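Side-chain contacts in racemase (PDB 3MKC), which belongs to the mandelate racemase/muconate lactonizing enzyme family of the enolase superfamily, joining a smaller N-terminal domain to a TIM-barrel domain: residues M90-A93 and T94-Q97; L164-K167 and A168-H171; A223-L226 and N227-E230; E296-R299 and I300-A304. One frame throughout, in Å; residues are numbered along the deposited sequence.

Contact 1: M90-A93 and T94-Q97; sequences MYDA and TQWQ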
loop_
_atom_site.group_PDB
_atom_site.type_symbol
_atom_site.label_atom_id
_atom_site.label_comp_id
_atom_site.label_asym_id
_atom_site.label_seq_id
_atom_site.Cartn_x
_atom_site.Cartn_y
_atom_site.Cartn_z
HETATM N N MSE A 90 14.411 -8.096 -13.961
HETATM C CA MSE A 90 14.853 -8.171 -12.579
HETATM C C MSE A 90 14.309 -9.440 -11.926
HETATM O O MSE A 90 15.050 -10.189 -11.274
HETATM C CB MSE A 90 14.377 -6.942 -11.794
HETATM C CG MSE A 90 15.070 -5.633 -12.160
HETATM SE SE MSE A 90 14.568 -4.206 -10.961
HETATM C CE MSE A 90 12.748 -3.999 -11.559
ATOM N N TYR A 91 13.012 -9.676 -12.101
ATOM C CA TYR A 91 12.373 -10.852 -11.519
ATOM C C TYR A 91 13.027 -12.147 -12.001
ATOM O O TYR A 91 13.380 -13.007 -11.200
ATOM C CB TYR A 91 10.883 -10.883 -11.872
ATOM C CG TYR A 91 10.127 -11.999 -11.177
ATOM C CD1 TYR A 91 9.582 -11.811 -9.910
ATOM C CD2 TYR A 91 9.977 -13.249 -11.778
ATOM C CE1 TYR A 91 8.901 -12.842 -9.255
ATOM C CE2 TYR A 91 9.304 -14.285 -11.135
ATOM C CZ TYR A 91 8.766 -14.073 -9.874
ATOM O OH TYR A 91 8.082 -15.088 -9.241
ATOM N N ASP A 92 13.182 -12.279 -13.314
ATOM C CA ASP A 92 13.773 -13.482 -13.883
ATOM C C ASP A 92 15.174 -13.764 -13.355
ATOM O O ASP A 92 15.528 -14.911 -13.107
ATOM C CB ASP A 92 13.835 -13.367 -15.408
ATOM C CG ASP A 92 14.467 -14.579 -16.053
ATOM O OD1 ASP A 92 13.863 -15.674 -15.993
ATOM O OD2 ASP A 92 15.577 -14.446 -16.613
ATOM N N ALA A 93 15.968 -12.713 -13.174
ATOM C CA ALA A 93 17.350 -12.876 -12.726
ATOM C C ALA A 93 17.543 -13.092 -11.232
ATOM O O ALA A 93 18.655 -13.378 -10.786
ATOM C CB ALA A 93 18.176 -11.670 -13.180
ATOM N N THR A 94 16.470 -12.984 -10.459
ATOM C CA THR A 94 16.568 -13.131 -9.014
ATOM C C THR A 94 15.668 -14.230 -8.442
ATOM O O THR A 94 15.454 -14.284 -7.236
ATOM C CB THR A 94 16.186 -11.815 -8.333
ATOM O OG1 THR A 94 14.855 -11.464 -8.733
ATOM C CG2 THR A 94 17.145 -10.689 -8.748
ATOM N N GLN A 95 15.149 -15.099 -9.298
ATOM C CA GLN A 95 14.260 -16.164 -8.848
ATOM C C GLN A 95 14.778 -17.025 -7.701
ATOM O O GLN A 95 13.990 -17.492 -6.870
ATOM C CB GLN A 95 13.911 -17.090 -10.008
ATOM C CG GLN A 95 13.091 -16.457 -11.100
ATOM C CD GLN A 95 12.809 -17.438 -12.208
ATOM O OE1 GLN A 95 12.080 -18.410 -12.019
ATOM N NE2 GLN A 95 13.398 -17.199 -13.374
ATOM N N TRP A 96 16.090 -17.249 -7.645
ATOM C CA TRP A 96 16.617 -18.102 -6.591
ATOM C C TRP A 96 16.294 -17.613 -5.183
ATOM O O TRP A 96 16.092 -18.425 -4.283
ATOM C CB TRP A 96 18.137 -18.296 -6.728
ATOM C CG TRP A 96 18.601 -19.524 -5.991
ATOM C CD1 TRP A 96 19.241 -19.571 -4.783
ATOM C CD2 TRP A 96 18.381 -20.888 -6.380
ATOM N NE1 TRP A 96 19.430 -20.881 -4.394
ATOM C CE2 TRP A 96 18.909 -21.707 -5.356
ATOM C CE3 TRP A 96 17.784 -21.496 -7.491
ATOM C CZ2 TRP A 96 18.857 -23.105 -5.410
ATOM C CZ3 TRP A 96 17.729 -22.890 -7.546
ATOM C CH2 TRP A 96 18.263 -23.677 -6.510
ATOM N N GLN A 97 16.233 -16.299 -4.987
ATOM C CA GLN A 97 15.926 -15.777 -3.656
ATOM C C GLN A 97 15.000 -14.568 -3.616
ATOM O O GLN A 97 14.848 -13.951 -2.569
ATOM C CB GLN A 97 17.221 -15.431 -2.902
ATOM C CG GLN A 97 18.133 -14.422 -3.600
ATOM C CD GLN A 97 19.434 -14.174 -2.831
ATOM O OE1 GLN A 97 19.839 -14.989 -2.007
ATOM N NE2 GLN A 97 20.095 -13.054 -3.118
#
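Thr94 turns its hydroxyl back onto the preceding helical turn: OG1 donates to Met90 O at 2.8 Å, tilted from the carbonyl plane. Next to it, Gln95 NE2 reaches Asp92 O at 3.1 Å. That bond is nearly straight (161° at the hydrogen), lies in both the amide and the carbonyl planes and uses a lone pair of the oxygen; Asp92 OD1 stands equally near NE2, with the carboxylate and amide planes 43° apart. Between these two side-chain bonds the backbone Thr94 N donates to Tyr91 O at 3.2 Å. The three carbonyls belong to the final turn of helix 83-93, and the chain turns here into the short helix 95-98 within the N-terminal domain of the family. A chi1 of 58° sets Thr94 OG1 between its own N and carbonyl carbon, facing the helix. Gln95 CG passes the Tyr91 ring obliquely, 4.4 Å from CE2. Further out, the Tyr91 ring meets Trp87 with the two planes almost parallel and packs against Met104 and Leu107 of helix 102-122, while Thr69 OG1 hydrogen-bonds Ala93 O.

Contact 2: L164-K167 and A168-H171; sequences LLEK and AKAH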
loop_
_atom_site.group_PDB
_atom_site.type_symbol
_atom_site.label_atom_id
_atom_site.label_comp_id
_atom_site.label_asym_id
_atom_site.label_seq_id
_atom_site.Cartn_x
_atom_site.Cartn_y
_atom_site.Cartn_z
ATOM N N LEU A 164 -10.832 11.243 16.895
ATOM C CA LEU A 164 -10.335 10.985 15.548
ATOM C C LEU A 164 -11.520 10.830 14.609
ATOM O O LEU A 164 -11.515 11.352 13.495
ATOM C CB LEU A 164 -9.477 9.715 15.519
ATOM C CG LEU A 164 -8.135 9.786 16.256
ATOM C CD1 LEU A 164 -7.421 8.447 16.183
ATOM C CD2 LEU A 164 -7.279 10.874 15.636
ATOM N N LEU A 165 -12.543 10.116 15.068
ATOM C CA LEU A 165 -13.738 9.904 14.263
ATOM C C LEU A 165 -14.493 11.218 14.042
ATOM O O LEU A 165 -14.975 11.487 12.938
ATOM C CB LEU A 165 -14.655 8.874 14.941
ATOM C CG LEU A 165 -14.083 7.461 15.106
ATOM C CD1 LEU A 165 -15.082 6.579 15.849
ATOM C CD2 LEU A 165 -13.778 6.871 13.737
ATOM N N GLU A 166 -14.591 12.038 15.086
ATOM C CA GLU A 166 -15.289 13.314 14.962
ATOM C C GLU A 166 -14.547 14.224 13.981
ATOM O O GLU A 166 -15.171 14.927 13.185
ATOM C CB GLU A 166 -15.406 14.006 16.328
ATOM C CG GLU A 166 -16.221 13.238 17.371
ATOM C CD GLU A 166 -17.705 13.161 17.046
ATOM O OE1 GLU A 166 -18.118 13.614 15.954
ATOM O OE2 GLU A 166 -18.465 12.638 17.892
ATOM N N LYS A 167 -13.219 14.198 14.036
ATOM C CA LYS A 167 -12.404 15.021 13.149
ATOM C C LYS A 167 -12.582 14.588 11.699
ATOM O O LYS A 167 -12.636 15.421 10.799
ATOM C CB LYS A 167 -10.923 14.930 13.534
ATOM C CG LYS A 167 -10.024 15.871 12.735
ATOM C CD LYS A 167 -8.596 15.849 13.254
ATOM C CE LYS A 167 -7.717 16.821 12.491
ATOM N NZ LYS A 167 -6.331 16.871 13.041
ATOM N N ALA A 168 -12.672 13.279 11.477
ATOM C CA ALA A 168 -12.850 12.755 10.125
ATOM C C ALA A 168 -14.149 13.289 9.544
ATOM O O ALA A 168 -14.201 13.664 8.376
ATOM C CB ALA A 168 -12.872 11.225 10.143
ATOM N N LYS A 169 -15.198 13.326 10.360
ATOM C CA LYS A 169 -16.488 13.826 9.904
ATOM C C LYS A 169 -16.400 15.320 9.618
ATOM O O LYS A 169 -17.013 15.824 8.674
ATOM C CB LYS A 169 -17.563 13.557 10.956
ATOM C CG LYS A 169 -17.649 12.093 11.357
ATOM C CD LYS A 169 -19.027 11.705 11.867
ATOM C CE LYS A 169 -19.406 12.429 13.141
ATOM N NZ LYS A 169 -20.742 11.979 13.622
ATOM N N ALA A 170 -15.625 16.020 10.440
ATOM C CA ALA A 170 -15.444 17.459 10.285
ATOM C C ALA A 170 -14.747 17.783 8.968
ATOM O O ALA A 170 -14.937 18.866 8.410
ATOM C CB ALA A 170 -14.635 18.012 11.455
ATOM N N HIS A 171 -13.936 16.846 8.478
ATOM C CA HIS A 171 -13.212 17.037 7.222
ATOM C C HIS A 171 -13.884 16.283 6.082
ATOM O O HIS A 171 -13.287 16.089 5.021
ATOM C CB HIS A 171 -11.769 16.545 7.347
ATOM C CG HIS A 171 -10.908 17.395 8.226
ATOM N ND1 HIS A 171 -11.164 17.580 9.567
ATOM C CD2 HIS A 171 -9.773 18.082 7.961
ATOM C CE1 HIS A 171 -10.223 18.344 10.091
ATOM N NE2 HIS A 171 -9.367 18.661 9.138
#
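Two first torsions bring Lys167 and His171 together: the lysine sends CG anti to its own N (chi1 -174°) and stays extended to the amine, while the histidine puts CG anti to its carbonyl carbon (chi1 -70°), swinging the imidazole back along the helix. The place is the C-terminal turn of helix 154-170, which links the parallel neighbouring strands 137-143 and 175-179 of the TIM-barrel domain; His171 is the first residue to leave helical geometry. Its ND1 donates to Lys167 O at 2.9 Å, the oxygen lying at the ring edge but 25° out of plane, and the same oxygen takes a weak bond from His171 N. A carbonyl near the helix end is thus gripped twice by one residue, which places a proton on ND1 in this arrangement. The two side chains cross at a slant, with Lys167 CG 3.6 Å from His171 CE1. Beyond them Lys167 NZ is held by Glu344 O, and Phe345 serves both residues, through a cation-pi contact with the lysine and edge-to-face with the imidazole. On another side of the helix, Glu166 bends at chi2 and runs alongside Lys169, pointing the same way. The salt bridge is long, Glu166 OE1 to Lys169 NZ 3.9 Å, and NZ also hydrogen-bonds Ile201 O. On the buried side Leu165 packs against Leu198 and Ile201 of helix 188-202. Between the side chains of the charged pair the closest atoms are Glu166 OE1 and the methylene carbon Lys169 CE, 3.3 Å apart.

Contact 3: A223-L226 and N227-E230; sequences ARLL and NSIE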
loop_
_atom_site.group_PDB
_atom_site.type_symbol
_atom_site.label_atom_id
_atom_site.label_comp_id
_atom_site.label_asym_id
_atom_site.label_seq_id
_atom_site.Cartn_x
_atom_site.Cartn_y
_atom_site.Cartn_z
ATOM N N ALA A 223 -17.080 -15.976 11.956
ATOM C CA ALA A 223 -18.365 -15.864 11.263
ATOM C C ALA A 223 -19.456 -15.432 12.237
ATOM O O ALA A 223 -20.294 -14.595 11.899
ATOM C CB ALA A 223 -18.736 -17.193 10.610
ATOM N N ARG A 224 -19.448 -15.994 13.444
ATOM C CA ARG A 224 -20.453 -15.619 14.444
ATOM C C ARG A 224 -20.352 -14.135 14.743
ATOM O O ARG A 224 -21.355 -13.425 14.784
ATOM C CB ARG A 224 -20.265 -16.400 15.746
ATOM C CG ARG A 224 -21.062 -17.675 15.807
ATOM C CD ARG A 224 -21.066 -18.272 17.208
ATOM N NE ARG A 224 -21.861 -19.497 17.245
ATOM C CZ ARG A 224 -21.971 -20.284 18.310
ATOM N NH1 ARG A 224 -21.333 -19.974 19.432
ATOM N NH2 ARG A 224 -22.710 -21.387 18.243
ATOM N N LEU A 225 -19.129 -13.669 14.957
ATOM C CA LEU A 225 -18.907 -12.261 15.250
ATOM C C LEU A 225 -19.377 -11.378 14.101
ATOM O O LEU A 225 -20.157 -10.453 14.304
ATOM C CB LEU A 225 -17.425 -12.006 15.524
ATOM C CG LEU A 225 -16.954 -10.549 15.575
ATOM C CD1 LEU A 225 -17.715 -9.783 16.649
ATOM C CD2 LEU A 225 -15.462 -10.515 15.846
ATOM N N LEU A 226 -18.911 -11.666 12.890
ATOM C CA LEU A 226 -19.303 -10.853 11.746
ATOM C C LEU A 226 -20.800 -10.905 11.473
ATOM O O LEU A 226 -21.402 -9.905 11.085
ATOM C CB LEU A 226 -18.515 -11.273 10.502
ATOM C CG LEU A 226 -16.998 -11.070 10.598
ATOM C CD1 LEU A 226 -16.364 -11.424 9.258
ATOM C CD2 LEU A 226 -16.678 -9.615 10.961
ATOM N N ASN A 227 -21.414 -12.063 11.683
ATOM C CA ASN A 227 -22.842 -12.168 11.450
ATOM C C ASN A 227 -23.651 -11.347 12.448
ATOM O O ASN A 227 -24.700 -10.813 12.102
ATOM C CB ASN A 227 -23.291 -13.634 11.482
ATOM C CG ASN A 227 -22.900 -14.381 10.224
ATOM O OD1 ASN A 227 -22.767 -13.781 9.159
ATOM N ND2 ASN A 227 -22.732 -15.696 10.332
ATOM N N SER A 228 -23.153 -11.216 13.671
ATOM C CA SER A 228 -23.881 -10.465 14.697
ATOM C C SER A 228 -23.803 -8.947 14.546
ATOM O O SER A 228 -24.563 -8.219 15.187
ATOM C CB SER A 228 -23.385 -10.860 16.092
ATOM O OG SER A 228 -22.098 -10.332 16.348
ATOM N N ILE A 229 -22.890 -8.462 13.709
ATOM C CA ILE A 229 -22.763 -7.020 13.515
ATOM C C ILE A 229 -23.098 -6.608 12.088
ATOM O O ILE A 229 -22.622 -5.588 11.592
ATOM C CB ILE A 229 -21.349 -6.521 13.867
ATOM C CG1 ILE A 229 -20.310 -7.202 12.973
ATOM C CG2 ILE A 229 -21.064 -6.786 15.344
ATOM C CD1 ILE A 229 -18.900 -6.712 13.220
ATOM N N GLU A 230 -23.932 -7.410 11.440
ATOM C CA GLU A 230 -24.352 -7.140 10.080
ATOM C C GLU A 230 -25.062 -5.783 10.020
ATOM O O GLU A 230 -24.919 -5.038 9.051
ATOM C CB GLU A 230 -25.287 -8.261 9.605
ATOM C CG GLU A 230 -25.499 -8.308 8.102
ATOM C CD GLU A 230 -26.305 -9.515 7.654
ATOM O OE1 GLU A 230 -25.808 -10.655 7.783
ATOM O OE2 GLU A 230 -27.439 -9.321 7.165
#
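The amide of Asn227 lies with one face over the carbonyl oxygen of Ala223: that oxygen is 3.1 Å from Asn227 CG and equally close to ND2, well off the amide plane, and the angle is too poor for a hydrogen bond from ND2. ND2 has its hydrogen-bond partner elsewhere, in Asn255 O, while Ala223 O takes the backbone N of Asn227 at 2.8 Å in an ordinary helical bond. This is the end of helix 219-228, the helical arm of a beta-alpha-beta unit between strands 207-211 and 236-238 of the TIM-barrel domain. Ser228 folds its hydroxyl back, chi1 73°, and OG donates to Leu225 O at 2.8 Å, meeting it at 126° to the C=O bond. Weak bonds from Ser228 N and Ile229 N converge on the same oxygen. Ile229 has already left the helix; its CG1 also turns inward, 3.5 Å from both Leu225 O and Leu226 O. Its CD1 comes 4.3 Å from Leu226 CD2, a loose apolar touch on the buried side, where Ile229 and Leu225 pack on Ala192 of helix 188-202. As the backbone bonds weaken at this end of the helix, the serine hydroxyl supplies a short bond to Leu225 O, which should keep that carbonyl satisfied where the regular pattern runs out.

Contact 4: E296-R299 and I300-A304; sequences ELRR and ITEMA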
loop_
_atom_site.group_PDB
_atom_site.type_symbol
_atom_site.label_atom_id
_atom_site.label_comp_id
_atom_site.label_asym_id
_atom_site.label_seq_id
_atom_site.Cartn_x
_atom_site.Cartn_y
_atom_site.Cartn_z
ATOM N N GLU A 296 3.067 -4.584 -10.816
ATOM C CA GLU A 296 2.396 -5.809 -10.398
ATOM C C GLU A 296 0.982 -5.481 -9.915
ATOM O O GLU A 296 0.053 -6.266 -10.106
ATOM C CB GLU A 296 3.189 -6.506 -9.290
ATOM C CG GLU A 296 2.712 -7.940 -9.018
ATOM C CD GLU A 296 3.059 -8.917 -10.140
ATOM O OE1 GLU A 296 3.177 -8.486 -11.303
ATOM O OE2 GLU A 296 3.196 -10.127 -9.853
ATOM N N LEU A 297 0.807 -4.315 -9.299
ATOM C CA LEU A 297 -0.520 -3.931 -8.826
ATOM C C LEU A 297 -1.482 -3.758 -10.001
ATOM O O LEU A 297 -2.691 -3.985 -9.870
ATOM C CB LEU A 297 -0.450 -2.647 -7.990
ATOM C CG LEU A 297 -0.084 -2.881 -6.521
ATOM C CD1 LEU A 297 0.112 -1.552 -5.820
ATOM C CD2 LEU A 297 -1.188 -3.675 -5.827
ATOM N N ARG A 298 -0.951 -3.360 -11.151
ATOM C CA ARG A 298 -1.797 -3.205 -12.328
ATOM C C ARG A 298 -2.251 -4.584 -12.806
ATOM O O ARG A 298 -3.419 -4.779 -13.136
ATOM C CB ARG A 298 -1.046 -2.502 -13.456
ATOM C CG ARG A 298 -1.912 -2.254 -14.673
ATOM C CD ARG A 298 -1.126 -1.622 -15.807
ATOM N NE ARG A 298 -2.023 -1.098 -16.829
ATOM C CZ ARG A 298 -1.625 -0.444 -17.918
ATOM N NH1 ARG A 298 -0.333 -0.231 -18.140
ATOM N NH2 ARG A 298 -2.526 0.008 -18.782
ATOM N N ARG A 299 -1.328 -5.543 -12.858
ATOM C CA ARG A 299 -1.713 -6.885 -13.296
ATOM C C ARG A 299 -2.690 -7.490 -12.308
ATOM O O ARG A 299 -3.675 -8.121 -12.692
ATOM C CB ARG A 299 -0.489 -7.790 -13.435
ATOM C CG ARG A 299 0.282 -7.534 -14.719
ATOM C CD ARG A 299 1.369 -8.560 -14.936
ATOM N NE ARG A 299 2.511 -8.357 -14.052
ATOM C CZ ARG A 299 3.699 -7.910 -14.459
ATOM N NH1 ARG A 299 3.898 -7.613 -15.734
ATOM N NH2 ARG A 299 4.697 -7.783 -13.596
ATOM N N ILE A 300 -2.407 -7.284 -11.029
ATOM C CA ILE A 300 -3.250 -7.800 -9.968
ATOM C C ILE A 300 -4.656 -7.212 -10.030
ATOM O O ILE A 300 -5.644 -7.923 -9.862
ATOM C CB ILE A 300 -2.638 -7.476 -8.602
ATOM C CG1 ILE A 300 -1.358 -8.292 -8.420
ATOM C CG2 ILE A 300 -3.652 -7.729 -7.490
ATOM C CD1 ILE A 300 -0.576 -7.932 -7.167
ATOM N N THR A 301 -4.749 -5.911 -10.282
ATOM C CA THR A 301 -6.054 -5.275 -10.319
ATOM C C THR A 301 -6.901 -5.650 -11.531
ATOM O O THR A 301 -8.112 -5.821 -11.416
ATOM C CB THR A 301 -5.914 -3.742 -10.243
ATOM O OG1 THR A 301 -5.172 -3.399 -9.066
ATOM C CG2 THR A 301 -7.290 -3.087 -10.157
ATOM N N GLU A 302 -6.273 -5.780 -12.694
ATOM C CA GLU A 302 -7.024 -6.128 -13.892
ATOM C C GLU A 302 -7.551 -7.543 -13.735
ATOM O O GLU A 302 -8.647 -7.845 -14.185
ATOM C CB GLU A 302 -6.153 -5.986 -15.148
ATOM C CG GLU A 302 -5.703 -4.534 -15.376
ATOM C CD GLU A 302 -5.089 -4.272 -16.751
ATOM O OE1 GLU A 302 -4.525 -5.202 -17.366
ATOM O OE2 GLU A 302 -5.156 -3.112 -17.206
HETATM N N MSE A 303 -6.771 -8.396 -13.076
HETATM C CA MSE A 303 -7.192 -9.778 -12.830
HETATM C C MSE A 303 -8.343 -9.746 -11.827
HETATM O O MSE A 303 -9.337 -10.469 -11.956
HETATM C CB MSE A 303 -6.028 -10.598 -12.253
HETATM C CG MSE A 303 -6.436 -11.975 -11.675
HETATM SE SE MSE A 303 -5.006 -13.104 -11.041
HETATM C CE MSE A 303 -4.292 -11.927 -9.762
ATOM N N ALA A 304 -8.190 -8.892 -10.823
ATOM C CA ALA A 304 -9.198 -8.753 -9.783
ATOM C C ALA A 304 -10.523 -8.290 -10.383
ATOM O O ALA A 304 -11.568 -8.871 -10.118
ATOM C CB ALA A 304 -8.724 -7.762 -8.733
#
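Among the hydrogen bonds, Leu297 O takes two donors from Thr301: OG1 at 2.7 Å and the backbone N at 2.8 Å, arriving from opposite faces of its carbonyl plane. The threonine chi1 of -56° holds OG1 beside its own N, where it can reach back to Leu297 O, and OG1 is also bonded to Tyr328 OH. Glu296 O in turn receives Ile300 N at 2.8 Å.

Of the charged pairs, Arg299 and Glu296 are tightly joined: the guanidinium comes side-on, NE and NH2 both reaching OE1 at 2.8 Å. OE1 lies in the guanidinium plane, yet the two nitrogens approach from opposite faces of the carboxylate. Glu296 OE2 carries a second salt bridge, to Arg269, so the buried carboxylate is shared between two arginines and is probably kept ionised. Arg298 and Glu302 run side by side with their flat ends 68° apart, and NE to OE2 is a long 3.7 Å.

The apolar contact is between Ile300 CD1 and Glu296 CG, 3.8 Å apart, where the chains cross at about a right angle.

Helix 293-306 connects strands 283-284 and 310-311 in a beta-alpha-beta unit of the barrel domain. Thr301 and Ala304 face Val311, Ile300 meets helix 268-277, and Arg299 makes a cation-pi contact with Trp87 of helix 83-93.

In the fold
All four contacts are local and partly buried, but their settings differ. Contact 4 is nearest the middle of the chain, 14 Å from its centre, in mid-helix; the other three lie at 23 to 27 Å, where helices end. There, side chains bond to carbonyls of a finishing turn: threonine and glutamine in contact 1, histidine in contact 2, serine in contact 3. Contact 4 also has a hydroxyl on a carbonyl, and adds a tight salt bridge to a buried glutamate, whereas contact 2 has only a long pair, like the second one of contact 4. Contacts 2 and 3 both pack on helix 188-202. Contacts 1 and 4 belong to different domains, yet Trp87 touches Tyr91 and Arg299, and the nearest atoms of the two contacts are about 6 Å apart.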